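Local coordinates for protein possible TctC subunit of the Tripartite Tricarboxylate Transport(TTT) Family (PDB 6HKE) that binds malate in the periplasm and probably delivers it to a tripartite tricarboxylate transporter for uptake of C4-dicarboxylates, at residues 78-81 against 82-85; 148-151 against 152-156. The protein carries 2 engineered substitutions. All blocks are in the same frame, centred on the assembly; numbering follows the deposited sequence.

Contact 1 of 2, residues 78-81 against 82-85. With MLT (D-malate), chain D; LMR ((2S)-2-hydroxybutanedioic acid), chain E.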
ATOM      1  N   VAL A  78      -6.293  -3.559   8.199  1.00 23.93           N
ATOM      2  CA  VAL A  78      -5.011  -3.215   7.538  1.00 22.34           C
ATOM      3  C   VAL A  78      -5.222  -1.903   6.793  1.00 21.34           C
ATOM      4  O   VAL A  78      -6.114  -1.839   5.923  1.00 21.25           O
ATOM      5  CB  VAL A  78      -4.530  -4.319   6.598  1.00 22.98           C
ATOM      6  CG1 VAL A  78      -3.200  -3.939   5.974  1.00 25.47           C
ATOM      7  CG2 VAL A  78      -4.420  -5.646   7.326  1.00 24.18           C
ATOM      8  N   GLY A  79      -4.444  -0.893   7.156  1.00 20.06           N
ATOM      9  CA  GLY A  79      -4.399   0.387   6.448  1.00 20.34           C
ATOM     10  C   GLY A  79      -3.019   0.619   5.871  1.00 21.60           C
ATOM     11  O   GLY A  79      -2.070  -0.088   6.245  1.00 24.54           O
ATOM     12  N   HIS A  80      -2.890   1.593   4.993  1.00 20.31           N
ATOM     13  CA  HIS A  80      -1.583   1.916   4.386  1.00 21.16           C
ATOM     14  C   HIS A  80      -1.544   3.406   4.055  1.00 21.27           C
ATOM     15  O   HIS A  80      -2.504   4.125   4.419  1.00 20.77           O
ATOM     16  CB  HIS A  80      -1.315   0.962   3.222  1.00 19.89           C
ATOM     17  CG  HIS A  80      -2.277   1.037   2.090  1.00 18.58           C
ATOM     18  ND1 HIS A  80      -3.009   2.162   1.818  1.00 18.29           N
ATOM     19  CD2 HIS A  80      -2.533   0.152   1.106  1.00 18.83           C
ATOM     20  CE1 HIS A  80      -3.718   1.965   0.717  1.00 20.72           C
ATOM     21  NE2 HIS A  80      -3.443   0.719   0.257  1.00 20.28           N
ATOM     22  N   LEU A  81      -0.472   3.816   3.390  1.00 22.50           N
ATOM     23  CA  LEU A  81      -0.196   5.221   3.022  1.00 24.94           C
ATOM     24  C   LEU A  81      -1.431   5.855   2.371  1.00 24.03           C
ATOM     25  O   LEU A  81      -1.588   7.068   2.543  1.00 25.28           O
ATOM     26  CB  LEU A  81       1.027   5.249   2.100  1.00 26.41           C
ATOM     27  CG  LEU A  81       1.263   6.551   1.334  1.00 26.13           C
ATOM     28  CD1 LEU A  81       2.747   6.750   1.071  1.00 27.92           C
ATOM     29  CD2 LEU A  81       0.503   6.534   0.015  1.00 26.39           C
ATOM     30  N   GLY A  82      -2.254   5.085   1.644  1.00 23.61           N
ATOM     31  CA  GLY A  82      -3.493   5.584   1.015  1.00 22.32           C
ATOM     32  C   GLY A  82      -4.639   5.718   2.012  1.00 22.43           C
ATOM     33  O   GLY A  82      -5.105   6.834   2.261  1.00 22.31           O
ATOM     34  N   THR A  83      -5.103   4.615   2.588  1.00 23.27           N
ATOM     35  CA  THR A  83      -6.385   4.580   3.331  1.00 22.59           C
ATOM     36  C   THR A  83      -6.256   5.424   4.593  1.00 23.18           C
ATOM     37  O   THR A  83      -7.284   5.964   5.032  1.00 22.83           O
ATOM     38  CB  THR A  83      -6.768   3.144   3.672  1.00 23.69           C
ATOM     39  OG1 THR A  83      -5.714   2.622   4.482  1.00 23.47           O
ATOM     40  CG2 THR A  83      -6.961   2.311   2.429  1.00 23.75           C
ATOM     41  N   HIS A  84      -5.036   5.522   5.143  1.00 22.34           N
ATOM     42  CA  HIS A  84      -4.770   6.139   6.462  1.00 22.09           C
ATOM     43  C   HIS A  84      -3.757   7.271   6.330  1.00 23.12           C
ATOM     44  O   HIS A  84      -3.068   7.549   7.332  1.00 22.36           O
ATOM     45  CB  HIS A  84      -4.319   5.069   7.454  1.00 22.36           C
ATOM     46  CG  HIS A  84      -5.453   4.235   7.926  1.00 22.56           C
ATOM     47  ND1 HIS A  84      -6.071   3.322   7.114  1.00 22.66           N
ATOM     48  CD2 HIS A  84      -6.107   4.218   9.110  1.00 23.52           C
ATOM     49  CE1 HIS A  84      -7.064   2.763   7.785  1.00 24.59           C
ATOM     50  NE2 HIS A  84      -7.106   3.297   9.025  1.00 22.43           N
ATOM     51  N   GLY A  85      -3.696   7.917   5.161  1.00 23.20           N
ATOM     52  CA  GLY A  85      -2.701   8.969   4.878  1.00 23.34           C
ATOM     53  C   GLY A  85      -3.195   9.918   3.811  1.00 23.73           C
ATOM     54  O   GLY A  85      -3.913  10.873   4.156  1.00 23.03           O
TER
HETATM   55  C1  MLT D 401      -3.389   0.150  -3.141  0.50 25.58           C
HETATM   56  O1  MLT D 401      -3.381   1.041  -2.263  0.50 27.17           O
HETATM   57  O2  MLT D 401      -3.124   0.430  -4.332  0.50 27.40           O
HETATM   58  C2  MLT D 401      -3.768  -1.257  -2.738  0.50 24.87           C
HETATM   59  O3  MLT D 401      -3.079  -1.811  -1.598  0.50 24.46           O
HETATM   60  C3  MLT D 401      -3.464  -2.249  -3.820  0.50 25.36           C
HETATM   61  C4  MLT D 401      -3.956  -3.553  -3.246  0.50 25.30           C
HETATM   62  O4  MLT D 401      -3.559  -3.926  -2.109  0.50 23.34           O
HETATM   63  O5  MLT D 401      -4.782  -4.175  -3.945  0.50 25.36           O
HETATM   64  C1  LMR E 402      -3.228   0.191  -3.419  0.50 21.59           C
HETATM   65  O1A LMR E 402      -3.820   0.737  -2.474  0.50 22.44           O
HETATM   66  O1B LMR E 402      -2.768   0.803  -4.419  0.50 21.49           O
HETATM   67  C2  LMR E 402      -3.031  -1.331  -3.343  0.50 21.68           C
HETATM   68  O2  LMR E 402      -2.476  -1.794  -2.117  0.50 21.27           O
HETATM   69  C3  LMR E 402      -4.334  -2.106  -3.562  0.50 22.34           C
HETATM   70  C4  LMR E 402      -4.059  -3.550  -3.176  0.50 22.43           C
HETATM   71  O4A LMR E 402      -4.106  -4.408  -4.077  0.50 23.07           O
HETATM   72  O4B LMR E 402      -3.755  -3.806  -1.985  0.50 20.64           O
HETATM   73  O   HOH W   1      -7.661   0.492   5.399  1.00 21.82           O
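H80 and T83 form a capping box where a strand turns directly into a helix. One half of the box is the bond from H80 N to T83 OG1, 3.0 Å long and fairly straight at 159°. T83 suits this place because its hydroxyl lies between its own N and carbonyl carbon (chi1 60°), which points OG1 back at the strand while CG2 rests 3.7 Å from H80 CE1. A second capping bond runs from G82 N to H80 ND1 over 3.0 Å, with the donor well above the imidazole plane (35°). One turn of main chain then follows, H84 N donating a hydrogen bond to H80 O.

The polar atoms beside the box are linked as well. T83 OG1 lies in the plane of the H84 ring and shares a hydrogen bond with H84 ND1 at 2.7 Å, and a water bridges OG1 to V78 O. Glycine suits position 79 because a side chain there would run into both partners: G79 CA lies 3.3 Å from T83 OG1. From H84 ND1 the same G79 CA is 3.4 Å away.

Ligand contact belongs to the other ring nitrogen of H80, NE2. With ND1 accepting, NE2 donates to malate, 2.8 Å from O1A of the (S) form; D-malate is modelled in the same pocket. A histidine can thus hold the helix start and the substrate with one ring.

In the fold, strand 75-80 runs between 18-22 and 236-244, and helix 82-90 leaves from its end. H84 stacks on F242 and meets F102 edge-to-face, F24 and T30 adjoin the H80 ring, and L81 packs on E297 and W301 of helix 287-305.

Contact 2 of 2, residues 148-151 against 152-156. With LMR ((2S)-2-hydroxybutanedioic acid), chain E; MLT (D-malate), chain D.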
ATOM      1  N   GLY A 148      -8.528   6.111  -2.217  1.00 25.02           N
ATOM      2  CA  GLY A 148      -7.902   5.736  -0.934  1.00 23.68           C
ATOM      3  C   GLY A 148      -6.710   4.808  -1.129  1.00 23.27           C
ATOM      4  O   GLY A 148      -6.143   4.349  -0.126  1.00 22.30           O
ATOM      5  N   SER A 149      -6.328   4.559  -2.377  1.00 23.10           N
ATOM      6  CA  SER A 149      -5.257   3.601  -2.763  1.00 23.97           C
ATOM      7  C   SER A 149      -3.899   4.313  -2.872  1.00 23.64           C
ATOM      8  O   SER A 149      -3.850   5.530  -3.134  1.00 25.26           O
ATOM      9  CB  SER A 149      -5.629   2.828  -4.024  1.00 21.74           C
ATOM     10  OG  SER A 149      -5.435   3.577  -5.220  1.00 22.13           O
ATOM     11  N   VAL A 150      -2.838   3.546  -2.630  1.00 23.34           N
ATOM     12  CA  VAL A 150      -1.421   3.909  -2.886  1.00 23.09           C
ATOM     13  C   VAL A 150      -1.263   4.154  -4.386  1.00 23.80           C
ATOM     14  O   VAL A 150      -0.571   5.119  -4.746  1.00 24.04           O
ATOM     15  CB  VAL A 150      -0.473   2.789  -2.423  1.00 22.86           C
ATOM     16  CG1 VAL A 150       0.942   3.061  -2.890  1.00 23.59           C
ATOM     17  CG2 VAL A 150      -0.510   2.591  -0.918  1.00 22.90           C
ATOM     18  N   SER A 151      -1.825   3.261  -5.204  1.00 21.83           N
ATOM     19  CA  SER A 151      -1.712   3.302  -6.679  1.00 24.33           C
ATOM     20  C   SER A 151      -2.230   4.658  -7.155  1.00 24.09           C
ATOM     21  O   SER A 151      -1.546   5.265  -7.988  1.00 26.77           O
ATOM     22  CB  SER A 151      -2.428   2.148  -7.365  1.00 24.26           C
ATOM     23  OG  SER A 151      -3.766   1.991  -6.894  1.00 24.14           O
ATOM     24  N   TYR A 152      -3.351   5.131  -6.609  1.00 23.71           N
ATOM     25  CA  TYR A 152      -3.972   6.431  -6.997  1.00 25.27           C
ATOM     26  C   TYR A 152      -3.078   7.568  -6.503  1.00 22.96           C
ATOM     27  O   TYR A 152      -2.681   8.410  -7.298  1.00 21.95           O
ATOM     28  CB  TYR A 152      -5.401   6.601  -6.462  1.00 25.23           C
ATOM     29  CG  TYR A 152      -6.008   7.940  -6.786  1.00 26.36           C
ATOM     30  CD1 TYR A 152      -6.440   8.227  -8.075  1.00 29.84           C
ATOM     31  CD2 TYR A 152      -6.099   8.944  -5.833  1.00 27.20           C
ATOM     32  CE1 TYR A 152      -6.974   9.464  -8.400  1.00 29.20           C
ATOM     33  CE2 TYR A 152      -6.639  10.182  -6.135  1.00 28.16           C
ATOM     34  CZ  TYR A 152      -7.077  10.439  -7.425  1.00 32.06           C
ATOM     35  OH  TYR A 152      -7.595  11.650  -7.755  1.00 33.81           O
ATOM     36  N   ALA A 153      -2.760   7.575  -5.213  1.00 24.10           N
ATOM     37  CA  ALA A 153      -1.944   8.640  -4.587  1.00 23.94           C
ATOM     38  C   ALA A 153      -0.637   8.780  -5.371  1.00 23.58           C
ATOM     39  O   ALA A 153      -0.316   9.914  -5.778  1.00 22.68           O
ATOM     40  CB  ALA A 153      -1.712   8.339  -3.128  1.00 24.67           C
ATOM     41  N   SER A 154       0.070   7.670  -5.610  1.00 22.75           N
ATOM     42  CA  SER A 154       1.338   7.629  -6.384  1.00 23.38           C
ATOM     43  C   SER A 154       1.165   8.145  -7.834  1.00 26.35           C
ATOM     44  O   SER A 154       2.039   8.897  -8.283  1.00 27.31           O
ATOM     45  CB  SER A 154       1.913   6.253  -6.347  1.00 23.07           C
ATOM     46  OG  SER A 154       2.187   5.885  -5.013  1.00 22.91           O
ATOM     47  N   CYS A 155       0.098   7.771  -8.560  1.00 27.38           N
ATOM     48  CA  CYS A 155      -0.107   8.164  -9.981  1.00 29.40           C
ATOM     49  C   CYS A 155      -0.517   9.641 -10.039  1.00 28.38           C
ATOM     50  O   CYS A 155      -0.072  10.356 -10.954  1.00 28.99           O
ATOM     51  CB  CYS A 155      -1.069   7.228 -10.711  1.00 31.77           C
ATOM     52  SG  CYS A 155      -2.834   7.656 -10.625  1.00 38.75           S
ATOM     53  N   LEU A 156      -1.280  10.115  -9.064  1.00 28.92           N
ATOM     54  CA  LEU A 156      -1.621  11.556  -8.980  1.00 28.57           C
ATOM     55  C   LEU A 156      -0.335  12.368  -8.736  1.00 28.84           C
ATOM     56  O   LEU A 156      -0.191  13.459  -9.335  1.00 28.50           O
ATOM     57  CB  LEU A 156      -2.668  11.750  -7.882  1.00 28.45           C
ATOM     58  CG  LEU A 156      -3.148  13.186  -7.697  1.00 30.87           C
ATOM     59  CD1 LEU A 156      -4.609  13.221  -7.279  1.00 31.53           C
ATOM     60  CD2 LEU A 156      -2.279  13.918  -6.682  1.00 31.01           C
TER
HETATM   61  C1  LMR E 402      -3.228   0.191  -3.419  0.50 21.59           C
HETATM   62  O1A LMR E 402      -3.820   0.737  -2.474  0.50 22.44           O
HETATM   63  O1B LMR E 402      -2.768   0.803  -4.419  0.50 21.49           O
HETATM   64  C2  LMR E 402      -3.031  -1.331  -3.343  0.50 21.68           C
HETATM   65  O2  LMR E 402      -2.476  -1.794  -2.117  0.50 21.27           O
HETATM   66  C3  LMR E 402      -4.334  -2.106  -3.562  0.50 22.34           C
HETATM   67  C4  LMR E 402      -4.059  -3.550  -3.176  0.50 22.43           C
HETATM   68  O4A LMR E 402      -4.106  -4.408  -4.077  0.50 23.07           O
HETATM   69  O4B LMR E 402      -3.755  -3.806  -1.985  0.50 20.64           O
HETATM   70  C1  MLT D 401      -3.389   0.150  -3.141  0.50 25.58           C
HETATM   71  O1  MLT D 401      -3.381   1.041  -2.263  0.50 27.17           O
HETATM   72  O2  MLT D 401      -3.124   0.430  -4.332  0.50 27.40           O
HETATM   73  C2  MLT D 401      -3.768  -1.257  -2.738  0.50 24.87           C
HETATM   74  O3  MLT D 401      -3.079  -1.811  -1.598  0.50 24.46           O
HETATM   75  C3  MLT D 401      -3.464  -2.249  -3.820  0.50 25.36           C
HETATM   76  C4  MLT D 401      -3.956  -3.553  -3.246  0.50 25.30           C
HETATM   77  O4  MLT D 401      -3.559  -3.926  -2.109  0.50 23.34           O
HETATM   78  O5  MLT D 401      -4.782  -4.175  -3.945  0.50 25.36           O
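S149 caps the N-terminus of helix 150-162, the helix of the beta-alpha-beta unit formed with strands 141-144 and 167-170. Its OG accepts from Y152 N at 2.9 Å and is also bonded to G146 O, so one small hydroxyl ties the helix start to the loop before it. A chi1 of 79° turns OG over the S149 backbone toward the first turn. Behind it the main chain takes over, A153 N bonding to S149 O and C155 N to S151 O.

The tight side includes the mouth of the helix, where malate presents a carboxylate to its first N-H groups. V150 N donates to O1A of (S)-malate at 3.0 Å. The next amide, S151 N, donates to O1B of the same carboxylate at 2.7 Å; D-malate, modelled in the same place, meets the same two N-H groups. The helix dipole would probably favour this negative group. S151 OG lies 2.9 Å from O1B and is held by A145 N, although the hydroxyl proton may have another acceptor. V150 needs no polar group here, since its backbone does the binding while CG2 packs against the ligand. A153 is buried too, small enough to pack against helix 82-90, at A86 and L90.

The looser side is that of Y152, which is partly exposed. Its ring turns from the first turn towards H144 and F147, and of its side chain, CB is what touches S149 OG. S154, by contrast, belongs to the buried, tight part and folds back: V150 O accepts both S154 N, at 2.8 Å, and S154 OG, at 2.9 Å, the hydroxyl oxygen standing 39° out of the carbonyl plane.

In the fold
Contacts 1 and 2 are two helix starts whose centres lie about 11 Å apart, and both reach the same malate. The imidazole of contact 1 and the V150 amide of contact 2 converge on a single carboxylate oxygen, while T30 and T174 also bond both forms of the ligand, and Q192 the (S) form. The two also touch directly: T83 CG2 lies 3.4 Å from G148 O, and H80 CE1 lies 3.7 Å from V150 CG2. Further along, Y152 of contact 2 packs on L90 of helix 82-90, which begins in contact 1. This joint lining of one pocket fits a periplasmic binding protein that holds its substrate between lobes.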